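Long-range contacts in neuraminidase (Influenza A virus, PDB 4GDI), which is a neuraminidase-like surface glycoprotein of the sialidase family, predicted to remove terminal sialic acids although its putative active site has diverged: residues 20-25 / 360-365; 36-41 / 85-90; 79-84 / 92-97; 293-298 / 306-311. All coordinates share one frame; numbering follows the deposited sequence.

Interaction 1 of 4, residues 20-25 / 360-365; sequences GWVPTH and CGINSP
V22 and C360 pair where the first strand closes the beta-propeller, 20-23 running antiparallel to 360-362. V22 N bonds to C360 O at 3.0 Å and almost straight, at 167°. C360 N answers with a bond to V22 O at 2.9 Å. Two residues on, G20 faces I362, and I362 N reaches G20 O at 3.0 Å, standing 45° out of the carbonyl plane. The bond from G20 N to I362 O is weak. W21 and G361 form the non-hydrogen-bonded pair between them. G361 has no side chain, and the indole of W21 lies obliquely against its backbone, with W21 CE3 3.5 Å from G361 N. W278 and F339 meet the same ring edge-to-face. V22 and I362 share the other face of the sheet, and their side chains cross at about a right angle. With chi1 at -63°, V22 CG2 stands between its own backbone N and carbonyl carbon, where it touches I362 CG2 at 3.6 Å. V22 CG1 lies 3.8 Å from I362 CD1. Near the corner, T24 CG2 sits 3.9 Å from C360 SG, which is disulfide-bonded to C338. T24 OG1 bonds to T358 OG1, and T24 and H25 both face T358, a classic beta bulge. An N-terminal strand added as the outer strand of the C-terminal blade is characteristic of the influenza neuraminidase propeller.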
loop_
_atom_site.group_PDB
_atom_site.type_symbol
_atom_site.label_atom_id
_atom_site.label_comp_id
_atom_site.label_asym_id
_atom_site.label_seq_id
_atom_site.Cartn_x
_atom_site.Cartn_y
_atom_site.Cartn_z
ATOM N N GLY A 20 -31.452 16.953 4.466
ATOM C CA GLY A 20 -30.216 17.697 4.583
ATOM C C GLY A 20 -29.099 17.077 3.771
ATOM O O GLY A 20 -29.255 15.991 3.220
ATOM N N TRP A 21 -27.969 17.773 3.702
ATOM C CA TRP A 21 -26.802 17.264 2.992
ATOM C C TRP A 21 -25.569 17.540 3.824
ATOM O O TRP A 21 -25.349 18.666 4.259
ATOM C CB TRP A 21 -26.664 17.966 1.648
ATOM C CG TRP A 21 -27.872 17.827 0.757
ATOM C CD1 TRP A 21 -28.936 18.676 0.681
ATOM C CD2 TRP A 21 -28.120 16.788 -0.191
ATOM N NE1 TRP A 21 -29.827 18.232 -0.264
ATOM C CE2 TRP A 21 -29.352 17.069 -0.805
ATOM C CE3 TRP A 21 -27.422 15.644 -0.576
ATOM C CZ2 TRP A 21 -29.900 16.245 -1.784
ATOM C CZ3 TRP A 21 -27.968 14.834 -1.548
ATOM C CH2 TRP A 21 -29.193 15.137 -2.135
ATOM N N VAL A 22 -24.755 16.520 4.035
ATOM C CA VAL A 22 -23.549 16.681 4.823
ATOM C C VAL A 22 -22.323 16.238 4.038
ATOM O O VAL A 22 -22.386 15.280 3.262
ATOM C CB VAL A 22 -23.635 15.908 6.157
ATOM C CG1 VAL A 22 -24.767 16.462 7.007
ATOM C CG2 VAL A 22 -23.824 14.426 5.912
ATOM N N PRO A 23 -21.191 16.939 4.235
ATOM C CA PRO A 23 -19.975 16.556 3.518
ATOM C C PRO A 23 -19.357 15.289 4.105
ATOM O O PRO A 23 -19.136 15.211 5.318
ATOM C CB PRO A 23 -19.044 17.759 3.742
ATOM C CG PRO A 23 -19.499 18.338 5.044
ATOM C CD PRO A 23 -20.987 18.115 5.092
ATOM N N THR A 24 -19.074 14.307 3.263
ATOM C CA THR A 24 -18.421 13.106 3.744
ATOM C C THR A 24 -16.934 13.182 3.409
ATOM O O THR A 24 -16.132 12.465 3.986
ATOM C CB THR A 24 -19.036 11.841 3.148
ATOM O OG1 THR A 24 -19.033 11.941 1.720
ATOM C CG2 THR A 24 -20.459 11.659 3.636
ATOM N N HIS A 25 -16.579 14.081 2.494
ATOM C CA HIS A 25 -15.198 14.258 2.078
ATOM C C HIS A 25 -15.043 15.660 1.526
ATOM O O HIS A 25 -15.666 16.017 0.542
ATOM C CB HIS A 25 -14.818 13.191 1.031
ATOM C CG HIS A 25 -13.521 13.451 0.323
ATOM N ND1 HIS A 25 -12.317 12.938 0.756
ATOM C CD2 HIS A 25 -13.245 14.147 -0.809
ATOM C CE1 HIS A 25 -11.353 13.322 -0.064
ATOM N NE2 HIS A 25 -11.888 14.056 -1.023
ATOM N N CYS A 360 -23.518 13.688 1.091
ATOM C CA CYS A 360 -24.579 12.682 1.055
ATOM C C CYS A 360 -25.842 13.190 1.736
ATOM O O CYS A 360 -25.779 14.005 2.665
ATOM C CB CYS A 360 -24.104 11.392 1.713
ATOM S SG CYS A 360 -22.812 10.558 0.783
ATOM N N GLY A 361 -26.990 12.715 1.264
ATOM C CA GLY A 361 -28.260 13.101 1.846
ATOM C C GLY A 361 -28.425 12.471 3.212
ATOM O O GLY A 361 -27.938 11.377 3.443
ATOM N N ILE A 362 -29.079 13.177 4.131
ATOM C CA ILE A 362 -29.389 12.614 5.446
ATOM C C ILE A 362 -30.866 12.833 5.685
ATOM O O ILE A 362 -31.450 13.746 5.126
ATOM C CB ILE A 362 -28.587 13.265 6.599
ATOM C CG1 ILE A 362 -28.796 14.785 6.599
ATOM C CG2 ILE A 362 -27.099 12.933 6.481
ATOM C CD1 ILE A 362 -28.291 15.491 7.848
ATOM N N ASN A 363 -31.460 12.002 6.525
ATOM C CA ASN A 363 -32.898 12.055 6.756
ATOM C C ASN A 363 -33.288 12.974 7.912
ATOM O O ASN A 363 -34.375 12.841 8.464
ATOM C CB ASN A 363 -33.435 10.648 7.017
ATOM C CG ASN A 363 -32.717 9.951 8.161
ATOM O OD1 ASN A 363 -32.250 10.596 9.106
ATOM N ND2 ASN A 363 -32.614 8.628 8.074
ATOM N N SER A 364 -32.399 13.896 8.275
ATOM C CA SER A 364 -32.681 14.862 9.330
ATOM C C SER A 364 -32.242 16.236 8.890
ATOM O O SER A 364 -31.255 16.376 8.178
ATOM C CB SER A 364 -31.946 14.497 10.620
ATOM O OG SER A 364 -32.303 13.201 11.053
ATOM N N PRO A 365 -32.975 17.266 9.310
ATOM C CA PRO A 365 -32.517 18.619 8.982
ATOM C C PRO A 365 -31.293 19.004 9.812
ATOM O O PRO A 365 -31.102 18.472 10.896
ATOM C CB PRO A 365 -33.724 19.488 9.340
ATOM C CG PRO A 365 -34.452 18.712 10.376
ATOM C CD PRO A 365 -34.260 17.271 10.029
#

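Interaction 2 of 4, residues 36-41 / 85-90; sequences GDLILS and GSASTL
I39 and S88 are joined by the one hydrogen bond of this contact. I39 N lies 2.8 Å from S88 O, with an N-H...O angle of 164° and the donor tilted 34° from the carbonyl plane. I39 CB points toward the 85-90 loop and starts beside the same carbonyl, 3.8 Å from S88 O. CG1 is anti to the carbonyl carbon of I39 (chi1 -55°). I39 CG1 lies 4.0 Å from S88 O and about as far from T89 C. At the tip, I39 CD1 is 3.8 Å from T89 O and also touches L90 CD2 at 4.2 Å. Beyond the loop, I39 packs on A59 and L62 of strand 53-64. L38 CD1 comes to the same carbonyl, 3.6 Å from S88 O, and also reaches T89 CG2 and A87 CB. S88 O is thus hydrogen-bonded by one residue and touched by carbon atoms of two.

D37 O is buried by the contact and has no hydrogen-bond partner in the model; T89 CA approaches it at 3.4 Å. S88 OG is hydrogen-bonded to T82 OG1 and weakly to K55 NZ, and L38 N is bonded to S63 OG. Subunits meet here as well, with D37 and L90 packing on P35 of a third subunit and A87 on L90 of a second. This is a connecting loop of a propeller blade, folded back over the start of strand 39-42 in its own sheet and lying at the subunit interface of the tetramer.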
loop_
_atom_site.group_PDB
_atom_site.type_symbol
_atom_site.label_atom_id
_atom_site.label_comp_id
_atom_site.label_asym_id
_atom_site.label_seq_id
_atom_site.Cartn_x
_atom_site.Cartn_y
_atom_site.Cartn_z
ATOM N N GLY A 36 4.493 17.884 -4.300
ATOM C CA GLY A 36 4.973 17.317 -5.551
ATOM C C GLY A 36 4.442 15.912 -5.777
ATOM O O GLY A 36 4.019 15.247 -4.833
ATOM N N ASP A 37 4.458 15.463 -7.029
ATOM C CA ASP A 37 4.056 14.096 -7.371
ATOM C C ASP A 37 2.566 13.869 -7.163
ATOM O O ASP A 37 2.109 12.738 -6.967
ATOM C CB ASP A 37 4.873 13.074 -6.575
ATOM C CG ASP A 37 6.310 12.970 -7.069
ATOM O OD1 ASP A 37 6.520 13.047 -8.298
ATOM O OD2 ASP A 37 7.227 12.821 -6.232
ATOM N N LEU A 38 1.805 14.952 -7.217
ATOM C CA LEU A 38 0.357 14.859 -7.217
ATOM C C LEU A 38 -0.078 14.741 -8.664
ATOM O O LEU A 38 0.433 15.447 -9.534
ATOM C CB LEU A 38 -0.240 16.111 -6.594
ATOM C CG LEU A 38 -1.438 15.997 -5.663
ATOM C CD1 LEU A 38 -1.101 15.159 -4.449
ATOM C CD2 LEU A 38 -1.868 17.391 -5.247
ATOM N N ILE A 39 -1.004 13.831 -8.932
ATOM C CA ILE A 39 -1.585 13.716 -10.260
ATOM C C ILE A 39 -2.766 14.674 -10.369
ATOM O O ILE A 39 -3.750 14.548 -9.640
ATOM C CB ILE A 39 -2.044 12.284 -10.536
ATOM C CG1 ILE A 39 -0.869 11.322 -10.319
ATOM C CG2 ILE A 39 -2.620 12.181 -11.949
ATOM C CD1 ILE A 39 -1.210 9.868 -10.551
ATOM N N LEU A 40 -2.652 15.634 -11.280
ATOM C CA LEU A 40 -3.684 16.639 -11.490
ATOM C C LEU A 40 -4.817 16.076 -12.331
ATOM O O LEU A 40 -4.583 15.458 -13.376
ATOM C CB LEU A 40 -3.083 17.859 -12.185
ATOM C CG LEU A 40 -1.968 18.536 -11.372
ATOM C CD1 LEU A 40 -1.427 19.713 -12.129
ATOM C CD2 LEU A 40 -2.492 18.962 -10.012
ATOM N N SER A 41 -6.044 16.330 -11.893
ATOM C CA SER A 41 -7.198 15.647 -12.463
ATOM C C SER A 41 -8.245 16.570 -13.066
ATOM O O SER A 41 -8.446 17.699 -12.625
ATOM C CB SER A 41 -7.850 14.775 -11.390
ATOM O OG SER A 41 -8.168 15.523 -10.228
ATOM N N GLY A 85 -10.480 8.450 0.048
ATOM C CA GLY A 85 -9.786 9.017 1.197
ATOM C C GLY A 85 -8.318 9.379 1.010
ATOM O O GLY A 85 -7.689 9.929 1.929
ATOM N N SER A 86 -7.765 9.086 -0.166
ATOM C CA SER A 86 -6.369 9.407 -0.459
ATOM C C SER A 86 -6.243 10.502 -1.509
ATOM O O SER A 86 -7.071 10.616 -2.418
ATOM C CB SER A 86 -5.623 8.162 -0.956
ATOM O OG SER A 86 -5.781 7.077 -0.058
ATOM N N ALA A 87 -5.206 11.307 -1.374
ATOM C CA ALA A 87 -4.774 12.186 -2.450
ATOM C C ALA A 87 -4.269 11.351 -3.627
ATOM O O ALA A 87 -3.733 10.252 -3.450
ATOM C CB ALA A 87 -3.674 13.112 -1.960
ATOM N N SER A 88 -4.444 11.884 -4.828
ATOM C CA SER A 88 -4.006 11.219 -6.046
ATOM C C SER A 88 -2.505 11.443 -6.299
ATOM O O SER A 88 -2.067 12.517 -6.711
ATOM C CB SER A 88 -4.849 11.692 -7.231
ATOM O OG SER A 88 -6.200 11.225 -7.134
ATOM N N THR A 89 -1.725 10.413 -6.014
ATOM C CA THR A 89 -0.290 10.442 -6.234
ATOM C C THR A 89 0.116 9.179 -6.973
ATOM O O THR A 89 -0.690 8.273 -7.150
ATOM C CB THR A 89 0.472 10.425 -4.911
ATOM O OG1 THR A 89 0.373 9.107 -4.346
ATOM C CG2 THR A 89 -0.093 11.458 -3.944
ATOM N N LEU A 90 1.385 9.109 -7.355
ATOM C CA LEU A 90 1.916 7.964 -8.079
ATOM C C LEU A 90 1.815 6.663 -7.294
ATOM O O LEU A 90 1.783 5.582 -7.879
ATOM C CB LEU A 90 3.379 8.215 -8.433
ATOM C CG LEU A 90 3.623 9.301 -9.473
ATOM C CD1 LEU A 90 5.122 9.465 -9.674
ATOM C CD2 LEU A 90 2.914 8.954 -10.789
#

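Interaction 3 of 4, residues 79-84 / 92-97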
loop_
_atom_site.group_PDB
_atom_site.type_symbol
_atom_site.label_atom_id
_atom_site.label_comp_id
_atom_site.label_asym_id
_atom_site.label_seq_id
_atom_site.Cartn_x
_atom_site.Cartn_y
_atom_site.Cartn_z
ATOM N N LEU A 79 -7.375 7.584 -18.128
ATOM C CA LEU A 79 -8.245 7.480 -16.974
ATOM C C LEU A 79 -7.525 6.776 -15.816
ATOM O O LEU A 79 -6.908 5.721 -16.007
ATOM C CB LEU A 79 -9.472 6.653 -17.377
ATOM C CG LEU A 79 -10.417 6.242 -16.258
ATOM C CD1 LEU A 79 -11.195 7.460 -15.733
ATOM C CD2 LEU A 79 -11.353 5.139 -16.766
ATOM N N TYR A 80 -7.651 7.343 -14.620
ATOM C CA TYR A 80 -7.052 6.811 -13.399
ATOM C C TYR A 80 -8.143 6.678 -12.354
ATOM O O TYR A 80 -9.205 7.285 -12.480
ATOM C CB TYR A 80 -6.007 7.780 -12.807
ATOM C CG TYR A 80 -4.697 7.891 -13.543
ATOM C CD1 TYR A 80 -4.634 8.446 -14.815
ATOM C CD2 TYR A 80 -3.507 7.478 -12.945
ATOM C CE1 TYR A 80 -3.421 8.562 -15.482
ATOM C CE2 TYR A 80 -2.290 7.590 -13.602
ATOM C CZ TYR A 80 -2.255 8.127 -14.871
ATOM O OH TYR A 80 -1.048 8.251 -15.521
ATOM N N LYS A 81 -7.871 5.911 -11.306
ATOM C CA LYS A 81 -8.725 5.935 -10.137
ATOM C C LYS A 81 -7.912 5.889 -8.856
ATOM O O LYS A 81 -6.828 5.290 -8.789
ATOM C CB LYS A 81 -9.761 4.816 -10.162
ATOM C CG LYS A 81 -9.261 3.451 -9.745
ATOM C CD LYS A 81 -10.445 2.551 -9.405
ATOM C CE LYS A 81 -10.030 1.094 -9.229
ATOM N NZ LYS A 81 -11.068 0.315 -8.480
ATOM N N THR A 82 -8.460 6.548 -7.848
ATOM C CA THR A 82 -7.831 6.706 -6.544
ATOM C C THR A 82 -8.885 6.480 -5.460
ATOM O O THR A 82 -10.011 6.968 -5.589
ATOM C CB THR A 82 -7.298 8.158 -6.390
ATOM O OG1 THR A 82 -6.333 8.417 -7.412
ATOM C CG2 THR A 82 -6.659 8.367 -5.032
ATOM N N PRO A 83 -8.533 5.759 -4.383
ATOM C CA PRO A 83 -9.465 5.650 -3.249
ATOM C C PRO A 83 -9.848 7.023 -2.723
ATOM O O PRO A 83 -8.999 7.899 -2.585
ATOM C CB PRO A 83 -8.664 4.867 -2.195
ATOM C CG PRO A 83 -7.647 4.117 -2.965
ATOM C CD PRO A 83 -7.300 4.983 -4.159
ATOM N N ILE A 84 -11.128 7.212 -2.432
ATOM C CA ILE A 84 -11.627 8.546 -2.117
ATOM C C ILE A 84 -10.862 9.224 -0.958
ATOM O O ILE A 84 -10.588 10.434 -0.996
ATOM C CB ILE A 84 -13.144 8.500 -1.826
ATOM C CG1 ILE A 84 -13.724 9.911 -1.839
ATOM C CG2 ILE A 84 -13.427 7.775 -0.519
ATOM C CD1 ILE A 84 -13.625 10.574 -3.194
ATOM N N THR A 92 -0.691 6.073 -4.943
ATOM C CA THR A 92 -2.057 5.785 -4.534
ATOM C C THR A 92 -3.030 5.628 -5.703
ATOM O O THR A 92 -4.157 5.192 -5.511
ATOM C CB THR A 92 -2.601 6.920 -3.656
ATOM O OG1 THR A 92 -2.612 8.131 -4.421
ATOM C CG2 THR A 92 -1.740 7.106 -2.426
ATOM N N SER A 93 -2.612 6.026 -6.901
ATOM C CA SER A 93 -3.517 6.090 -8.046
ATOM C C SER A 93 -3.166 5.024 -9.057
ATOM O O SER A 93 -1.994 4.750 -9.290
ATOM C CB SER A 93 -3.439 7.465 -8.734
ATOM O OG SER A 93 -3.854 8.502 -7.864
ATOM N N GLU A 94 -4.190 4.424 -9.653
ATOM C CA GLU A 94 -3.991 3.375 -10.642
ATOM C C GLU A 94 -4.407 3.894 -12.011
ATOM O O GLU A 94 -5.487 4.452 -12.161
ATOM C CB GLU A 94 -4.839 2.162 -10.268
ATOM C CG GLU A 94 -4.983 1.121 -11.340
ATOM C CD GLU A 94 -5.915 -0.008 -10.936
ATOM O OE1 GLU A 94 -6.509 0.080 -9.842
ATOM O OE2 GLU A 94 -6.051 -0.976 -11.717
ATOM N N MET A 95 -3.554 3.711 -13.009
ATOM C CA MET A 95 -3.937 4.014 -14.384
ATOM C C MET A 95 -4.778 2.850 -14.914
ATOM O O MET A 95 -4.369 1.704 -14.813
ATOM C CB MET A 95 -2.707 4.231 -15.261
ATOM C CG MET A 95 -3.056 4.563 -16.708
ATOM S SD MET A 95 -1.657 4.325 -17.833
ATOM C CE MET A 95 -0.732 5.832 -17.613
ATOM N N ILE A 96 -5.956 3.148 -15.457
ATOM C CA ILE A 96 -6.898 2.108 -15.886
ATOM C C ILE A 96 -6.893 1.855 -17.395
ATOM O O ILE A 96 -6.737 0.717 -17.830
ATOM C CB ILE A 96 -8.339 2.446 -15.455
ATOM C CG1 ILE A 96 -8.434 2.510 -13.922
ATOM C CG2 ILE A 96 -9.311 1.390 -15.987
ATOM C CD1 ILE A 96 -9.752 3.014 -13.420
ATOM N N LEU A 97 -7.103 2.914 -18.176
ATOM C CA LEU A 97 -7.158 2.844 -19.640
ATOM C C LEU A 97 -6.830 4.223 -20.204
ATOM O O LEU A 97 -6.977 5.223 -19.505
ATOM C CB LEU A 97 -8.565 2.449 -20.122
ATOM C CG LEU A 97 -9.017 0.983 -20.081
ATOM C CD1 LEU A 97 -10.482 0.923 -20.376
ATOM C CD2 LEU A 97 -8.258 0.106 -21.082
HETATM O O HOH W 1 -6.426 3.048 -7.044
#
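K81 and E94 pair across a beta hairpin in one propeller blade. Strand 79-83 runs antiparallel to 94-97. The backbones of K81 and E94 bond in both directions, and E94 N to K81 O is nearly straight at 174°. I96 and L97 both face L79, making a classic beta bulge. I96 N bonds to L79 O and L79 N to L97 O.

The tight part holds Y80 and M95. M95 CB sits over one face of the Y80 ring, 4.0 Å from its centroid and offset toward the rim, a CH-pi contact. The sulfur takes part in an oblique Met-aromatic contact, SD lying 5.5 Å from the ring centroid. The M95 chain bends at chi3 (-81°), which carries CE to 3.2 Å from Y80 OH. F28 of a third subunit packs on Y80, and H25 of that subunit on M95. T82 and S93 are buried too, and T82 OG1 and S93 OG share a short 2.5 Å hydrogen bond.

The K81 and E94 end is looser; E94 is exposed. The two side chains point the same way side by side, but K81 NZ stays 4.8 Å from E94 OE1, their charged atoms not in contact. K81 makes a cation-pi contact with F54. I96 CD1 lies against K81 CB at 3.7 Å. A water donates to K81 O at 2.9 Å and, weakly, to T92 O.

Interaction 4 of 4, residues 293-298 / 306-311; sequences LEQIPN and VSLSYE
L293 and Y310 begin the pairing of two antiparallel strands, 293-296 and 309-311, in one blade of the propeller. The strand directions differ by 174°. Q295 and Y310 pack on W278 of the neighbouring strand 277-281, and Y310 OH bonds to K19 O.

The backbone supplies four bonds. L293 and Y310 exchange two. Q295 N points at L308 O at 2.9 Å in an essentially straight bond of 179°. S307 N then bonds to Q295 O, continuing the pairing past the regular strand. L308 N is buried by the contact and has no hydrogen-bond partner in the model.

One side-chain hydrogen bond adds to these. S307 OG donates to Q295 OE1 at 2.6 Å. With chi1 at 46°, S307 OG stands between its own backbone N and carbonyl carbon, on the side of Q295. P297 CG lies 3.2 Å from S307 OG.

Van der Waals contacts fill in the rest. Q295 and L308 lie side by side, pointing the same way, with L308 CD1 3.8 Å from Q295 CD. E294 CB touches V306 CG1 at 4.0 Å. On that face the E294 chain also passes S309, its CG 3.7 Å from S309 OG.

Carbon also meets backbone oxygen. V306 CA approaches Q295 O at 3.2 Å, and S309 CA approaches L293 O at 3.5 Å.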
loop_
_atom_site.group_PDB
_atom_site.type_symbol
_atom_site.label_atom_id
_atom_site.label_comp_id
_atom_site.label_asym_id
_atom_site.label_seq_id
_atom_site.Cartn_x
_atom_site.Cartn_y
_atom_site.Cartn_z
ATOM N N LEU A 293 -28.443 24.183 -2.442
ATOM C CA LEU A 293 -29.361 23.061 -2.592
ATOM C C LEU A 293 -30.756 23.522 -2.162
ATOM O O LEU A 293 -30.928 24.030 -1.058
ATOM C CB LEU A 293 -28.902 21.893 -1.723
ATOM C CG LEU A 293 -27.966 20.873 -2.392
ATOM C CD1 LEU A 293 -28.751 19.947 -3.308
ATOM C CD2 LEU A 293 -26.889 21.581 -3.173
ATOM N N GLU A 294 -31.744 23.366 -3.035
ATOM C CA GLU A 294 -33.113 23.771 -2.704
ATOM C C GLU A 294 -34.096 22.628 -2.884
ATOM O O GLU A 294 -34.074 21.910 -3.888
ATOM C CB GLU A 294 -33.523 24.972 -3.545
ATOM C CG GLU A 294 -32.698 26.225 -3.222
ATOM C CD GLU A 294 -33.045 27.411 -4.102
ATOM O OE1 GLU A 294 -32.771 27.350 -5.318
ATOM O OE2 GLU A 294 -33.583 28.407 -3.572
ATOM N N GLN A 295 -34.955 22.456 -1.888
ATOM C CA GLN A 295 -35.964 21.413 -1.908
ATOM C C GLN A 295 -37.300 21.930 -2.450
ATOM O O GLN A 295 -37.779 22.991 -2.038
ATOM C CB GLN A 295 -36.176 20.897 -0.493
ATOM C CG GLN A 295 -37.081 19.676 -0.421
ATOM C CD GLN A 295 -37.575 19.415 0.992
ATOM O OE1 GLN A 295 -38.026 20.329 1.667
ATOM N NE2 GLN A 295 -37.483 18.173 1.441
ATOM N N ILE A 296 -37.884 21.160 -3.363
ATOM C CA ILE A 296 -39.166 21.467 -3.981
ATOM C C ILE A 296 -40.104 20.296 -3.729
ATOM O O ILE A 296 -40.079 19.314 -4.468
ATOM C CB ILE A 296 -39.042 21.660 -5.507
ATOM C CG1 ILE A 296 -38.041 22.762 -5.844
ATOM C CG2 ILE A 296 -40.388 22.016 -6.112
ATOM C CD1 ILE A 296 -37.812 22.913 -7.352
ATOM N N PRO A 297 -40.923 20.391 -2.666
ATOM C CA PRO A 297 -41.787 19.299 -2.208
ATOM C C PRO A 297 -42.685 18.684 -3.276
ATOM O O PRO A 297 -42.924 17.474 -3.249
ATOM C CB PRO A 297 -42.627 19.970 -1.115
ATOM C CG PRO A 297 -41.679 20.941 -0.517
ATOM C CD PRO A 297 -40.947 21.523 -1.718
ATOM N N ASN A 298 -43.170 19.480 -4.216
ATOM C CA ASN A 298 -44.115 18.938 -5.187
ATOM C C ASN A 298 -43.470 18.405 -6.459
ATOM O O ASN A 298 -44.165 17.970 -7.377
ATOM C CB ASN A 298 -45.208 19.965 -5.487
ATOM C CG ASN A 298 -46.124 20.196 -4.280
ATOM O OD1 ASN A 298 -46.243 19.338 -3.415
ATOM N ND2 ASN A 298 -46.762 21.351 -4.227
ATOM N N VAL A 306 -40.159 26.450 -3.159
ATOM C CA VAL A 306 -39.078 25.928 -2.338
ATOM C C VAL A 306 -39.473 25.896 -0.869
ATOM O O VAL A 306 -40.173 26.783 -0.389
ATOM C CB VAL A 306 -37.791 26.778 -2.483
ATOM C CG1 VAL A 306 -36.694 26.255 -1.566
ATOM C CG2 VAL A 306 -37.324 26.806 -3.932
ATOM N N SER A 307 -39.026 24.863 -0.161
ATOM C CA SER A 307 -39.111 24.842 1.295
ATOM C C SER A 307 -37.699 24.953 1.873
ATOM O O SER A 307 -37.186 26.059 2.059
ATOM C CB SER A 307 -39.827 23.584 1.782
ATOM O OG SER A 307 -39.342 22.441 1.106
ATOM N N LEU A 308 -37.056 23.817 2.116
ATOM C CA LEU A 308 -35.697 23.812 2.651
ATOM C C LEU A 308 -34.725 24.425 1.652
ATOM O O LEU A 308 -34.816 24.193 0.445
ATOM C CB LEU A 308 -35.262 22.392 2.984
ATOM C CG LEU A 308 -35.975 21.713 4.149
ATOM C CD1 LEU A 308 -35.626 20.237 4.181
ATOM C CD2 LEU A 308 -35.597 22.382 5.455
ATOM N N SER A 309 -33.790 25.209 2.160
ATOM C CA SER A 309 -32.764 25.789 1.319
ATOM C C SER A 309 -31.437 25.824 2.073
ATOM O O SER A 309 -31.374 26.226 3.234
ATOM C CB SER A 309 -33.171 27.187 0.876
ATOM O OG SER A 309 -32.165 27.759 0.067
ATOM N N TYR A 310 -30.377 25.386 1.411
ATOM C CA TYR A 310 -29.082 25.255 2.057
ATOM C C TYR A 310 -27.984 25.840 1.190
ATOM O O TYR A 310 -27.725 25.361 0.089
ATOM C CB TYR A 310 -28.743 23.793 2.292
ATOM C CG TYR A 310 -29.542 23.084 3.341
ATOM C CD1 TYR A 310 -29.370 23.371 4.685
ATOM C CD2 TYR A 310 -30.444 22.081 2.989
ATOM C CE1 TYR A 310 -30.090 22.695 5.653
ATOM C CE2 TYR A 310 -31.167 21.400 3.948
ATOM C CZ TYR A 310 -30.987 21.710 5.278
ATOM O OH TYR A 310 -31.710 21.031 6.228
ATOM N N GLU A 311 -27.316 26.858 1.707
ATOM C CA GLU A 311 -26.220 27.465 1.003
ATOM C C GLU A 311 -24.982 26.752 1.496
ATOM O O GLU A 311 -24.393 27.142 2.500
ATOM C CB GLU A 311 -26.177 28.961 1.314
ATOM C CG GLU A 311 -25.141 29.733 0.530
ATOM C CD GLU A 311 -25.327 31.238 0.669
ATOM O OE1 GLU A 311 -26.491 31.699 0.664
ATOM O OE2 GLU A 311 -24.315 31.959 0.792
#

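In the fold
The four contacts fall into two groups. Interactions 2 and 3 have centres 9 Å apart and both reach the same sheet; A87 O and T92 OG1, 2.6 Å apart, link them by a probable hydrogen bond. Interactions 1 and 4 have centres 14 Å apart. W21 NE1 lies 3.7 Å from L293 CD1, and P365 CA is 3.7 Å from Y310 OH. Interaction 1 also touches interaction 3, where H25 CE1 packs on I84 O at 3.1 Å. Interactions 3 and 4 lie on opposite sides of the chain centre, their centres 35 Å apart. The bound calcium is about 13 Å from the side chain of Y310. The L97 side chain is about 11 Å from that of D135, a calcium ligand of this protein, with no calcium bound to it in this chain.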